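Long-range contacts in nucleoporin NUP82 (Chaetomium thermophilum, PDB 5CWW), which probably serves as a structural component of the nuclear pore complex and as a docking partner for transport factors that associate with it transiently: residues B[279-284]-B[373-378]; B[377-382]-B[436-441]; B[390-395]-B[428-433]; B[423-428]-B[520-525]; B[441-446]-B[469-474]. All coordinates share one frame; numbering follows the deposited sequence.

Interaction 1. Residues B[279-284]-B[373-378]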
# COMPACT_ATOMS: atom_id res chain seq x y z
N GLY B 279 8.61 6.77 -5.54
CA GLY B 279 9.44 6.98 -4.36
C GLY B 279 8.71 7.65 -3.21
O GLY B 279 9.26 7.78 -2.12
N ASP B 280 7.47 8.05 -3.44
CA ASP B 280 6.69 8.76 -2.43
C ASP B 280 5.96 7.80 -1.49
O ASP B 280 5.65 6.66 -1.86
CB ASP B 280 5.69 9.70 -3.09
CG ASP B 280 6.36 10.83 -3.85
OD1 ASP B 280 7.51 11.18 -3.51
OD2 ASP B 280 5.73 11.37 -4.79
N VAL B 281 5.69 8.29 -0.29
CA VAL B 281 5.00 7.51 0.74
C VAL B 281 3.79 8.30 1.21
O VAL B 281 3.86 9.52 1.37
CB VAL B 281 5.94 7.21 1.94
CG1 VAL B 281 5.17 6.55 3.08
CG2 VAL B 281 7.10 6.33 1.50
N TYR B 282 2.68 7.60 1.42
CA TYR B 282 1.44 8.22 1.86
C TYR B 282 0.84 7.44 3.03
O TYR B 282 1.14 6.27 3.22
CB TYR B 282 0.43 8.27 0.71
CG TYR B 282 0.80 9.21 -0.41
CD1 TYR B 282 1.59 8.79 -1.46
CD2 TYR B 282 0.34 10.52 -0.42
CE1 TYR B 282 1.92 9.64 -2.50
CE2 TYR B 282 0.67 11.38 -1.44
CZ TYR B 282 1.46 10.94 -2.48
OH TYR B 282 1.79 11.79 -3.51
N ALA B 283 -0.03 8.11 3.78
CA ALA B 283 -0.76 7.46 4.87
C ALA B 283 -2.21 7.90 4.88
O ALA B 283 -2.52 9.06 4.61
CB ALA B 283 -0.09 7.77 6.20
N LEU B 284 -3.10 6.96 5.18
CA LEU B 284 -4.53 7.24 5.34
C LEU B 284 -4.97 6.85 6.74
O LEU B 284 -4.84 5.70 7.13
CB LEU B 284 -5.36 6.45 4.33
CG LEU B 284 -5.63 6.99 2.93
CD1 LEU B 284 -6.47 5.97 2.19
CD2 LEU B 284 -6.33 8.34 2.96
N PHE B 373 5.23 12.24 2.18
CA PHE B 373 6.05 12.52 3.34
C PHE B 373 7.45 12.97 2.93
O PHE B 373 8.07 12.37 2.05
CB PHE B 373 6.17 11.28 4.23
CG PHE B 373 4.96 11.04 5.10
CD1 PHE B 373 3.81 10.49 4.56
CD2 PHE B 373 4.99 11.36 6.44
CE1 PHE B 373 2.70 10.28 5.36
CE2 PHE B 373 3.88 11.14 7.24
CZ PHE B 373 2.74 10.60 6.70
N ASP B 374 7.93 14.04 3.56
CA ASP B 374 9.30 14.48 3.36
C ASP B 374 10.22 13.67 4.26
O ASP B 374 9.99 13.57 5.46
CB ASP B 374 9.44 15.98 3.66
CG ASP B 374 10.84 16.49 3.39
OD1 ASP B 374 11.21 16.64 2.21
OD2 ASP B 374 11.58 16.75 4.37
N PHE B 375 11.27 13.10 3.67
CA PHE B 375 12.25 12.32 4.43
C PHE B 375 13.33 13.25 4.97
O PHE B 375 14.22 13.67 4.23
CB PHE B 375 12.86 11.23 3.56
CG PHE B 375 11.86 10.27 2.98
CD1 PHE B 375 10.71 9.93 3.69
CD2 PHE B 375 12.05 9.71 1.73
CE1 PHE B 375 9.79 9.05 3.15
CE2 PHE B 375 11.13 8.83 1.19
CZ PHE B 375 10.00 8.50 1.91
N ASP B 376 13.24 13.58 6.25
CA ASP B 376 14.25 14.41 6.88
C ASP B 376 15.56 13.64 7.00
O ASP B 376 15.56 12.44 7.28
CB ASP B 376 13.77 14.88 8.26
CG ASP B 376 14.66 15.94 8.87
OD1 ASP B 376 15.43 16.58 8.13
OD2 ASP B 376 14.58 16.14 10.10
N LEU B 377 16.68 14.32 6.75
CA LEU B 377 18.01 13.70 6.72
C LEU B 377 18.09 12.57 5.69
O LEU B 377 18.83 11.60 5.88
CB LEU B 377 18.40 13.17 8.10
CG LEU B 377 18.38 14.16 9.26
CD1 LEU B 377 18.93 13.49 10.50
CD2 LEU B 377 19.17 15.42 8.93
N ASN B 378 17.32 12.69 4.61
CA ASN B 378 17.39 11.72 3.53
C ASN B 378 18.77 11.74 2.87
O ASN B 378 19.37 12.80 2.74
CB ASN B 378 16.31 12.02 2.49
CG ASN B 378 16.18 10.92 1.45
OD1 ASN B 378 15.66 9.85 1.73
ND2 ASN B 378 16.64 11.20 0.23
O HOH W 1 7.32 10.59 0.35
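The ring of F373 turns its edge to V281 O and A283 N, and its CE1 packs against the methyl group of A283. That CE1 sits 3.8 Å from A283 CB, while CD1 comes within 3.3 Å of V281 O, which lies in the plane of the ring. The first torsion (chi1 -79°) puts CG beside the backbone N of F373, so the ring edge and the N-H both lie by V281 O, and F373 N donates to this oxygen at 3.2 Å. The bond is nearly straight, 165° at the hydrogen, and lies in the carbonyl plane. Each backbone polar atom of V281 therefore reaches F373, one directly and one through solvent: a water accepts from V281 N at 2.9 Å and donates to F373 O at 2.6 Å. That F373 O also stands over one face of the F375 ring, displaced toward the rim. F375 in turn crosses V281 at about a right angle, its CZ meeting V281 CG2 edge-on at 3.6 Å. Beyond the pair, W273 meets the F373 ring and L430 packs on both V281 and F375. Strand 281-284 belongs to one four-stranded sheet and strand 374-376 to the next, as in adjacent blades of a beta-propeller; the contact lies where the chain steps between them. Mixing one direct bond, one bridging water and two aromatic edges implies a seam in which the backbones do not pair as regular strands: aromatic carbon fills the apolar part, and a single solvent molecule helps satisfy the buried amide and carbonyl.

Interaction 2. Residues B[377-382]-B[436-441]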
# COMPACT_ATOMS: atom_id res chain seq x y z
N LEU B 377 16.68 14.32 6.75
CA LEU B 377 18.01 13.70 6.72
C LEU B 377 18.09 12.57 5.69
O LEU B 377 18.83 11.60 5.88
CB LEU B 377 18.40 13.17 8.10
CG LEU B 377 18.38 14.16 9.26
CD1 LEU B 377 18.93 13.49 10.50
CD2 LEU B 377 19.17 15.42 8.93
N ASN B 378 17.32 12.69 4.61
CA ASN B 378 17.39 11.72 3.53
C ASN B 378 18.77 11.74 2.87
O ASN B 378 19.37 12.80 2.74
CB ASN B 378 16.31 12.02 2.49
CG ASN B 378 16.18 10.92 1.45
OD1 ASN B 378 15.66 9.85 1.73
ND2 ASN B 378 16.64 11.20 0.23
N PRO B 379 19.28 10.56 2.48
CA PRO B 379 20.55 10.56 1.73
C PRO B 379 20.46 11.39 0.46
O PRO B 379 19.44 11.34 -0.24
CB PRO B 379 20.76 9.08 1.40
CG PRO B 379 19.98 8.34 2.43
CD PRO B 379 18.79 9.20 2.73
N GLU B 380 21.50 12.15 0.16
CA GLU B 380 21.51 13.00 -1.02
C GLU B 380 22.12 12.25 -2.20
O GLU B 380 22.88 11.30 -2.02
CB GLU B 380 22.28 14.29 -0.76
CG GLU B 380 23.71 14.10 -0.26
CD GLU B 380 24.40 15.41 0.06
OE1 GLU B 380 23.74 16.46 0.00
OE2 GLU B 380 25.61 15.38 0.36
N ASP B 381 21.76 12.67 -3.41
CA ASP B 381 22.26 12.06 -4.64
C ASP B 381 21.89 10.58 -4.75
O ASP B 381 22.72 9.76 -5.14
CB ASP B 381 23.78 12.24 -4.74
CG ASP B 381 24.20 13.69 -4.70
OD1 ASP B 381 23.39 14.56 -5.09
OD2 ASP B 381 25.35 13.97 -4.29
N GLU B 382 20.65 10.26 -4.41
CA GLU B 382 20.15 8.90 -4.58
C GLU B 382 19.98 8.59 -6.07
O GLU B 382 19.56 9.46 -6.84
CB GLU B 382 18.82 8.71 -3.85
CG GLU B 382 18.93 8.62 -2.34
CD GLU B 382 17.59 8.40 -1.67
OE1 GLU B 382 17.52 7.59 -0.72
OE2 GLU B 382 16.60 9.04 -2.08
N GLN B 436 17.95 -1.46 -1.65
CA GLN B 436 18.22 -0.52 -0.57
C GLN B 436 17.07 -0.52 0.42
O GLN B 436 15.90 -0.50 0.04
CB GLN B 436 18.44 0.90 -1.13
CG GLN B 436 18.66 1.97 -0.06
CD GLN B 436 18.39 3.37 -0.58
OE1 GLN B 436 17.24 3.84 -0.58
NE2 GLN B 436 19.44 4.06 -1.01
N VAL B 437 17.42 -0.54 1.71
CA VAL B 437 16.44 -0.46 2.78
C VAL B 437 16.62 0.85 3.54
O VAL B 437 17.74 1.26 3.84
CB VAL B 437 16.57 -1.63 3.77
CG1 VAL B 437 15.56 -1.50 4.90
CG2 VAL B 437 16.39 -2.96 3.04
N LYS B 438 15.50 1.51 3.83
CA LYS B 438 15.51 2.76 4.56
C LYS B 438 14.62 2.64 5.79
O LYS B 438 13.44 2.29 5.68
CB LYS B 438 15.05 3.91 3.66
CG LYS B 438 15.33 5.29 4.23
CD LYS B 438 14.98 6.38 3.22
CE LYS B 438 15.96 6.41 2.06
NZ LYS B 438 15.53 7.34 0.99
N ILE B 439 15.19 2.91 6.95
CA ILE B 439 14.46 2.84 8.22
C ILE B 439 14.13 4.24 8.69
O ILE B 439 15.02 5.03 9.03
CB ILE B 439 15.28 2.11 9.30
CG1 ILE B 439 15.78 0.75 8.79
CG2 ILE B 439 14.45 1.94 10.58
CD1 ILE B 439 14.67 -0.19 8.33
N CYS B 440 12.84 4.56 8.71
CA CYS B 440 12.37 5.88 9.09
C CYS B 440 11.56 5.83 10.38
O CYS B 440 10.85 4.85 10.63
CB CYS B 440 11.52 6.49 7.97
SG CYS B 440 12.35 6.50 6.37
N LEU B 441 11.67 6.88 11.18
CA LEU B 441 10.94 6.98 12.43
C LEU B 441 9.88 8.07 12.33
O LEU B 441 10.14 9.17 11.85
CB LEU B 441 11.88 7.28 13.59
CG LEU B 441 12.99 6.26 13.84
CD1 LEU B 441 13.98 6.79 14.87
CD2 LEU B 441 12.41 4.92 14.28
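A lysine-centred polar cluster ties the loop after strand 374-376 to strand 437-441 of the same sheet, one blade of what the topology marks as a beta-propeller. K438 supplies the positive charge. Its chain leaves the strand extended and then bends at chi3 (-71°), which turns CE out of the line of the earlier carbons and brings it 4.0 Å from P379 CD. From CE the ammonium group reaches two acceptors. K438 NZ donates to N378 OD1 at 2.6 Å, in the plane of the amide and on a lone pair of the oxygen. It also forms a salt bridge with E382 OE1, again at 2.6 Å; the glutamate oxygen accepts on its syn lone pair, the side of the other carboxylate oxygen. The two acceptors come from different directions: E382 and K438 meet tip to tip, whereas the N378 side chain crosses the lysine at about a right angle. N378 accepts from the lysine with one end of its amide and donates to the glutamate with the other, closing a three-residue ring of bonds. Such a pairing would probably offset the lysine charge and favour the ionised form of E382. Around the cluster, P379 and K438 both pack on T475 of strand 469-476, E382 touches V387, and an apolar side chain of another protein in the assembly rests on P379. Within the ring, N378 ND2 donates to E382 OE2 at 3.2 Å, almost straight at 175° and from above the carboxylate plane.

Interaction 3. Residues B[390-395]-B[428-433]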
# COMPACT_ATOMS: atom_id res chain seq x y z
N LYS B 390 9.67 -0.43 -4.01
CA LYS B 390 9.05 -1.69 -4.42
C LYS B 390 8.28 -2.35 -3.28
O LYS B 390 7.42 -3.20 -3.53
CB LYS B 390 10.11 -2.64 -4.97
CG LYS B 390 10.63 -2.24 -6.35
CD LYS B 390 9.57 -2.45 -7.43
CE LYS B 390 9.86 -1.67 -8.69
NZ LYS B 390 11.14 -2.09 -9.33
N ASP B 391 8.58 -1.98 -2.05
CA ASP B 391 7.82 -2.49 -0.92
C ASP B 391 7.86 -1.55 0.27
O ASP B 391 8.72 -0.68 0.37
CB ASP B 391 8.35 -3.86 -0.49
CG ASP B 391 7.28 -4.73 0.15
OD1 ASP B 391 6.19 -4.21 0.48
OD2 ASP B 391 7.52 -5.94 0.34
N ILE B 392 6.90 -1.72 1.17
CA ILE B 392 6.82 -0.94 2.39
C ILE B 392 6.42 -1.86 3.53
O ILE B 392 5.58 -2.74 3.36
CB ILE B 392 5.82 0.24 2.26
CG1 ILE B 392 5.80 1.06 3.56
CG2 ILE B 392 4.43 -0.28 1.90
CD1 ILE B 392 5.06 2.38 3.44
N TYR B 393 7.04 -1.65 4.69
CA TYR B 393 6.77 -2.47 5.87
C TYR B 393 6.80 -1.59 7.11
O TYR B 393 7.82 -0.96 7.41
CB TYR B 393 7.78 -3.60 5.99
CG TYR B 393 7.68 -4.39 7.27
CD1 TYR B 393 6.62 -5.26 7.48
CD2 TYR B 393 8.64 -4.27 8.26
CE1 TYR B 393 6.52 -5.99 8.66
CE2 TYR B 393 8.55 -4.99 9.44
CZ TYR B 393 7.49 -5.85 9.63
OH TYR B 393 7.40 -6.57 10.80
N VAL B 394 5.68 -1.53 7.82
CA VAL B 394 5.52 -0.62 8.94
C VAL B 394 5.33 -1.36 10.25
O VAL B 394 4.43 -2.18 10.38
CB VAL B 394 4.33 0.33 8.72
CG1 VAL B 394 4.23 1.33 9.87
CG2 VAL B 394 4.48 1.06 7.40
N ILE B 395 6.19 -1.05 11.21
CA ILE B 395 6.05 -1.57 12.56
C ILE B 395 5.36 -0.51 13.40
O ILE B 395 5.94 0.54 13.69
CB ILE B 395 7.41 -1.93 13.17
CG1 ILE B 395 8.17 -2.88 12.23
CG2 ILE B 395 7.23 -2.59 14.53
CD1 ILE B 395 9.64 -3.02 12.56
N ILE B 428 8.75 3.09 9.80
CA ILE B 428 8.39 2.89 8.41
C ILE B 428 9.63 2.43 7.65
O ILE B 428 10.62 3.15 7.53
CB ILE B 428 7.83 4.19 7.78
CG1 ILE B 428 6.47 4.54 8.41
CG2 ILE B 428 7.62 4.02 6.27
CD1 ILE B 428 6.54 5.18 9.78
N CYS B 429 9.56 1.20 7.15
CA CYS B 429 10.67 0.59 6.41
C CYS B 429 10.35 0.59 4.92
O CYS B 429 9.25 0.19 4.52
CB CYS B 429 10.93 -0.83 6.91
SG CYS B 429 11.16 -0.94 8.71
N LEU B 430 11.30 1.05 4.12
CA LEU B 430 11.09 1.23 2.68
C LEU B 430 12.13 0.45 1.88
O LEU B 430 13.33 0.55 2.13
CB LEU B 430 11.17 2.71 2.31
CG LEU B 430 10.30 3.67 3.13
CD1 LEU B 430 10.60 5.12 2.77
CD2 LEU B 430 8.82 3.37 2.93
N LEU B 431 11.65 -0.33 0.91
CA LEU B 431 12.50 -1.18 0.09
C LEU B 431 12.54 -0.69 -1.35
O LEU B 431 11.51 -0.61 -2.02
CB LEU B 431 12.00 -2.62 0.16
CG LEU B 431 12.81 -3.75 -0.49
CD1 LEU B 431 14.27 -3.72 -0.06
CD2 LEU B 431 12.18 -5.08 -0.10
N SER B 432 13.74 -0.34 -1.82
CA SER B 432 13.93 0.17 -3.17
C SER B 432 14.19 -0.96 -4.17
O SER B 432 14.53 -2.07 -3.77
CB SER B 432 15.09 1.16 -3.21
OG SER B 432 14.94 2.17 -2.22
N THR B 433 14.03 -0.66 -5.45
CA THR B 433 14.34 -1.61 -6.52
C THR B 433 15.74 -2.18 -6.36
O THR B 433 15.97 -3.37 -6.60
CB THR B 433 14.22 -0.95 -7.91
OG1 THR B 433 12.90 -0.41 -8.08
CG2 THR B 433 14.50 -1.96 -9.02
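Strands 390-395 and 428-432 run antiparallel, their axes 4.7 Å apart at the closest and their directions differing by 164°. Y393 and C429 form a hydrogen-bonded pair, with Y393 N on C429 O at 2.9 Å and C429 N on Y393 O at 2.8 Å; I392-L430 and V394-I428 are non-hydrogen-bonded pairs. At the other end, L431 O accepts from both K390 N and D391 N, the former at 2.7 Å. K390 and D391 facing L431 together make a classic beta bulge at the beginning of the pairing. The two strands are neighbours in one sheet of a beta-propeller. On one side of this sheet I392 lies alongside I428 and L430, its CG1 meeting L430 CD2 at 3.9 Å, and V394 lies alongside I428; I392, V394 and I428 pack on W273 of the preceding sheet. The opposite side carries D391, Y393, C429 and L431; D391 touches M491 of strand 491-494, Y393 touches E494, and C429 and L431 both touch F492. C429 SG sits at the edge of the Y393 ring, 4.2 Å from CD2. Y393 OH bonds to P499 O, while D391 OD2 forms a salt bridge with R47. K390, its chain bent at chi2 (-70°) and again at chi4, sends NZ to T433 OG1 at 2.7 Å and also to G488 O, with a cation-pi contact to W489. An alanine in place of K390 would probably leave T433 OG1 and G488 O without this donor and W489 without its cation. T433 OG1 is bonded to E388 OE1 as well, just before the strand.

Interaction 4. Residues B[423-428]-B[520-525]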
# COMPACT_ATOMS: atom_id res chain seq x y z
N LEU B 423 8.90 -0.17 20.80
CA LEU B 423 9.10 1.27 20.63
C LEU B 423 7.78 2.02 20.49
O LEU B 423 6.91 1.63 19.71
CB LEU B 423 9.97 1.53 19.39
CG LEU B 423 10.38 2.99 19.15
CD1 LEU B 423 11.31 3.48 20.24
CD2 LEU B 423 11.02 3.13 17.78
N SER B 424 7.65 3.11 21.23
CA SER B 424 6.45 3.94 21.20
C SER B 424 6.41 4.86 19.97
O SER B 424 5.91 5.98 20.05
CB SER B 424 6.34 4.77 22.48
OG SER B 424 7.50 5.58 22.66
N LEU B 425 6.95 4.37 18.85
CA LEU B 425 6.94 5.12 17.60
C LEU B 425 6.73 4.18 16.44
O LEU B 425 7.21 3.04 16.45
CB LEU B 425 8.26 5.87 17.40
CG LEU B 425 8.70 6.92 18.43
CD1 LEU B 425 10.13 7.32 18.14
CD2 LEU B 425 7.80 8.14 18.40
N ASN B 426 6.01 4.64 15.42
CA ASN B 426 5.91 3.89 14.18
C ASN B 426 7.27 3.86 13.49
O ASN B 426 7.98 4.87 13.46
CB ASN B 426 4.86 4.50 13.25
CG ASN B 426 3.49 4.58 13.89
OD1 ASN B 426 2.91 3.56 14.27
ND2 ASN B 426 2.95 5.79 13.99
N ILE B 427 7.63 2.70 12.96
CA ILE B 427 8.83 2.56 12.16
C ILE B 427 8.42 2.20 10.74
O ILE B 427 7.80 1.17 10.51
CB ILE B 427 9.79 1.49 12.72
CG1 ILE B 427 10.10 1.77 14.19
CG2 ILE B 427 11.08 1.46 11.90
CD1 ILE B 427 10.94 0.71 14.88
N ILE B 428 8.75 3.09 9.80
CA ILE B 428 8.39 2.89 8.41
C ILE B 428 9.63 2.43 7.65
O ILE B 428 10.62 3.15 7.53
CB ILE B 428 7.83 4.19 7.78
CG1 ILE B 428 6.47 4.54 8.41
CG2 ILE B 428 7.62 4.02 6.27
CD1 ILE B 428 6.54 5.18 9.78
N PHE B 520 14.80 -0.82 21.59
CA PHE B 520 14.58 -0.90 23.03
C PHE B 520 15.39 0.15 23.78
O PHE B 520 14.94 0.68 24.79
CB PHE B 520 14.92 -2.30 23.55
CG PHE B 520 14.05 -3.39 22.98
CD1 PHE B 520 12.67 -3.24 22.93
CD2 PHE B 520 14.60 -4.57 22.51
CE1 PHE B 520 11.87 -4.25 22.41
CE2 PHE B 520 13.81 -5.57 21.99
CZ PHE B 520 12.44 -5.41 21.94
N ARG B 521 16.59 0.44 23.29
CA ARG B 521 17.44 1.46 23.92
C ARG B 521 16.84 2.85 23.73
O ARG B 521 16.93 3.69 24.63
CB ARG B 521 18.86 1.43 23.35
CG ARG B 521 19.60 0.12 23.58
CD ARG B 521 21.08 0.27 23.26
NE ARG B 521 21.68 -0.98 22.78
CZ ARG B 521 22.08 -1.97 23.57
NH1 ARG B 521 21.96 -1.87 24.89
NH2 ARG B 521 22.61 -3.06 23.04
N LEU B 522 16.23 3.09 22.58
CA LEU B 522 15.59 4.37 22.33
C LEU B 522 14.38 4.53 23.23
O LEU B 522 14.17 5.59 23.82
CB LEU B 522 15.19 4.51 20.86
CG LEU B 522 14.43 5.80 20.50
CD1 LEU B 522 15.19 7.04 20.96
CD2 LEU B 522 14.14 5.87 19.00
N GLU B 523 13.57 3.48 23.33
CA GLU B 523 12.36 3.52 24.14
C GLU B 523 12.69 3.76 25.62
O GLU B 523 11.98 4.49 26.31
CB GLU B 523 11.56 2.23 23.99
CG GLU B 523 10.30 2.17 24.85
CD GLU B 523 9.29 3.25 24.51
OE1 GLU B 523 9.38 3.82 23.40
OE2 GLU B 523 8.40 3.52 25.35
N SER B 524 13.77 3.14 26.10
CA SER B 524 14.17 3.31 27.49
C SER B 524 14.55 4.76 27.75
O SER B 524 14.26 5.31 28.82
CB SER B 524 15.33 2.38 27.84
OG SER B 524 16.49 2.71 27.10
N GLU B 525 15.21 5.39 26.78
CA GLU B 525 15.55 6.80 26.90
C GLU B 525 14.30 7.68 26.88
O GLU B 525 14.24 8.69 27.57
CB GLU B 525 16.50 7.22 25.78
CG GLU B 525 17.09 8.60 25.98
CD GLU B 525 17.81 8.74 27.31
OE1 GLU B 525 18.45 7.76 27.74
OE2 GLU B 525 17.73 9.82 27.92
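E523 OE1 receives two donors from a single residue, S424. The hydroxyl S424 OG approaches at 2.7 Å on the syn lone pair, the side of the other carboxylate oxygen, and the backbone S424 N arrives at 2.9 Å from above the carboxylate plane, with 161° at the hydrogen. The serine can offer both because its OG stands between the backbone N and the carbonyl carbon (chi1 57°), in the crowded position that sets hydroxyl and amide close together. The neighbouring L423 covers the same carboxylate: its CD1 lies 3.7 Å from E523 OE1 and 3.9 Å from L522 CG. More loosely, L425 CD1 approaches L522 CD2 at 4.3 Å. In the next shell, E523 OE2 has a weak bond to Q527 NE2, and L522 also packs on L541 of helix 534-543. On the other segment, Y500 OH accepts from L423 N, and S424 OG has a further hydrogen bond with a basic side chain of another protein in the assembly. The helix 518-526 comes between strands 509-514 and 548-554 of one sheet, while the residues from L423 lead into strand 427-432 of the sheet before it. The arrangement is that of a beta-propeller whose blade carries a helical insertion, resting here on the loop at the start of a neighbouring blade's strand.

Interaction 5. Residues B[441-446]-B[469-474]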
# COMPACT_ATOMS: atom_id res chain seq x y z
N LEU B 441 11.67 6.88 11.18
CA LEU B 441 10.94 6.98 12.43
C LEU B 441 9.88 8.07 12.33
O LEU B 441 10.14 9.17 11.85
CB LEU B 441 11.88 7.28 13.59
CG LEU B 441 12.99 6.26 13.84
CD1 LEU B 441 13.98 6.79 14.87
CD2 LEU B 441 12.41 4.92 14.28
N ASP B 442 8.67 7.75 12.79
CA ASP B 442 7.57 8.70 12.80
C ASP B 442 7.64 9.54 14.08
O ASP B 442 6.95 9.26 15.06
CB ASP B 442 6.23 7.97 12.69
CG ASP B 442 5.05 8.92 12.67
OD1 ASP B 442 5.26 10.13 12.41
OD2 ASP B 442 3.92 8.46 12.90
N ILE B 443 8.47 10.57 14.04
CA ILE B 443 8.69 11.45 15.19
C ILE B 443 7.46 12.28 15.51
O ILE B 443 7.15 12.51 16.68
CB ILE B 443 9.88 12.40 14.93
CG1 ILE B 443 11.14 11.61 14.56
CG2 ILE B 443 10.15 13.29 16.14
CD1 ILE B 443 11.58 10.59 15.60
N ASP B 444 6.77 12.74 14.48
CA ASP B 444 5.64 13.64 14.66
C ASP B 444 4.38 12.88 15.06
O ASP B 444 3.55 13.40 15.81
CB ASP B 444 5.40 14.44 13.38
CG ASP B 444 6.53 15.42 13.09
OD1 ASP B 444 7.15 15.91 14.05
OD2 ASP B 444 6.79 15.68 11.90
N GLY B 445 4.24 11.66 14.56
CA GLY B 445 3.12 10.81 14.93
C GLY B 445 1.93 11.00 14.01
O GLY B 445 1.15 11.94 14.17
N VAL B 446 1.80 10.11 13.04
CA VAL B 446 0.66 10.12 12.14
C VAL B 446 -0.62 9.85 12.93
O VAL B 446 -0.70 8.89 13.70
CB VAL B 446 0.80 9.08 11.02
CG1 VAL B 446 -0.45 9.03 10.14
CG2 VAL B 446 2.03 9.39 10.18
N SER B 469 6.27 14.73 7.72
CA SER B 469 7.68 14.37 7.76
C SER B 469 7.95 13.05 8.47
O SER B 469 7.27 12.69 9.44
CB SER B 469 8.48 15.48 8.45
OG SER B 469 9.85 15.13 8.55
N LEU B 470 8.94 12.32 7.96
CA LEU B 470 9.51 11.17 8.64
C LEU B 470 11.00 11.43 8.84
O LEU B 470 11.63 12.13 8.04
CB LEU B 470 9.30 9.89 7.83
CG LEU B 470 7.86 9.43 7.63
CD1 LEU B 470 7.80 8.31 6.60
CD2 LEU B 470 7.25 8.98 8.95
N LEU B 471 11.57 10.85 9.89
CA LEU B 471 12.99 10.98 10.18
C LEU B 471 13.75 9.76 9.66
O LEU B 471 13.57 8.66 10.17
CB LEU B 471 13.23 11.15 11.68
CG LEU B 471 14.70 11.12 12.15
CD1 LEU B 471 15.52 12.21 11.48
CD2 LEU B 471 14.78 11.26 13.66
N THR B 472 14.59 9.97 8.66
CA THR B 472 15.44 8.90 8.15
C THR B 472 16.49 8.57 9.19
O THR B 472 17.38 9.37 9.46
CB THR B 472 16.12 9.28 6.83
OG1 THR B 472 15.15 9.80 5.91
CG2 THR B 472 16.81 8.08 6.21
N PHE B 473 16.39 7.38 9.78
CA PHE B 473 17.32 6.97 10.82
C PHE B 473 18.52 6.25 10.22
O PHE B 473 19.66 6.47 10.63
CB PHE B 473 16.64 6.05 11.83
CG PHE B 473 17.61 5.28 12.68
CD1 PHE B 473 18.36 5.92 13.66
CD2 PHE B 473 17.79 3.93 12.49
CE1 PHE B 473 19.26 5.22 14.43
CE2 PHE B 473 18.69 3.22 13.26
CZ PHE B 473 19.43 3.86 14.23
N GLN B 474 18.27 5.40 9.23
CA GLN B 474 19.32 4.59 8.64
C GLN B 474 18.95 4.14 7.23
O GLN B 474 17.78 3.91 6.91
CB GLN B 474 19.60 3.38 9.53
CG GLN B 474 20.70 2.47 9.03
CD GLN B 474 20.99 1.34 10.00
OE1 GLN B 474 20.19 1.04 10.89
NE2 GLN B 474 22.15 0.71 9.84
O HOH W 2 4.83 11.98 10.79
O HOH W 3 8.15 12.55 11.99
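D442 begins its contact at CB, which meets L470 CD2 at 4.0 Å, the two side chains crossing at a slant. CG then stands anti to the backbone N (chi1 -179°), and the carboxylate beyond it turns back on its own loop. OD1 accepts from G445 N at 2.8 Å, met from above the carboxylate plane, and takes a water at 2.5 Å that also donates to S469 O. OD2, on its syn lone pair, receives V446 N at 2.7 Å and further holds N426 ND2. An alanine at D442 would probably leave G445 N, V446 N and N426 ND2 without these acceptors and free the turn to shift. A second water joins D444 N to the same S469 O. Alongside, L441 and L471 form an antiparallel hydrogen-bonded pair, L441 N giving to L471 O at 2.8 Å and L471 N to L441 O at 3.0 Å. Within the turn, I443 CG1 rests on L471 CB at 3.6 Å, while L441 CD1 lies beside F473 CB at 4.1 Å. Apolar side chains of another protein in the assembly cover L441, I443 and L471, and the F473 ring stacks on W518. The bond from G445 N to D442 OD1 makes an Asx motif, and D442 is also the centre of an inverse gamma turn: the strand exit of a propeller blade, where 437-441 leaves its partner strand 469-476.

In the fold
All five contacts reach one five-stranded sheet, whose order across is 374-376, 469-476, 437-441, 427-432, 389-395. Interaction 3 pairs 389-395, at one edge of the sheet, with 427-432, its centre about 10 Å from that of the chain; interactions 2 and 5 lie farther out, their centres about 11 Å apart, and share L441. Interaction 1, its centre about 9 Å from that of interaction 5, joins this sheet to the preceding one, and interaction 4 to the following one through helix 518-526. Along the chain interaction 1 closes first and interaction 4 last. A blade is thus held by its own strands and by both neighbours, consistent with an N-terminal beta-propeller domain of NUP82 that presents its outer strands to partner proteins.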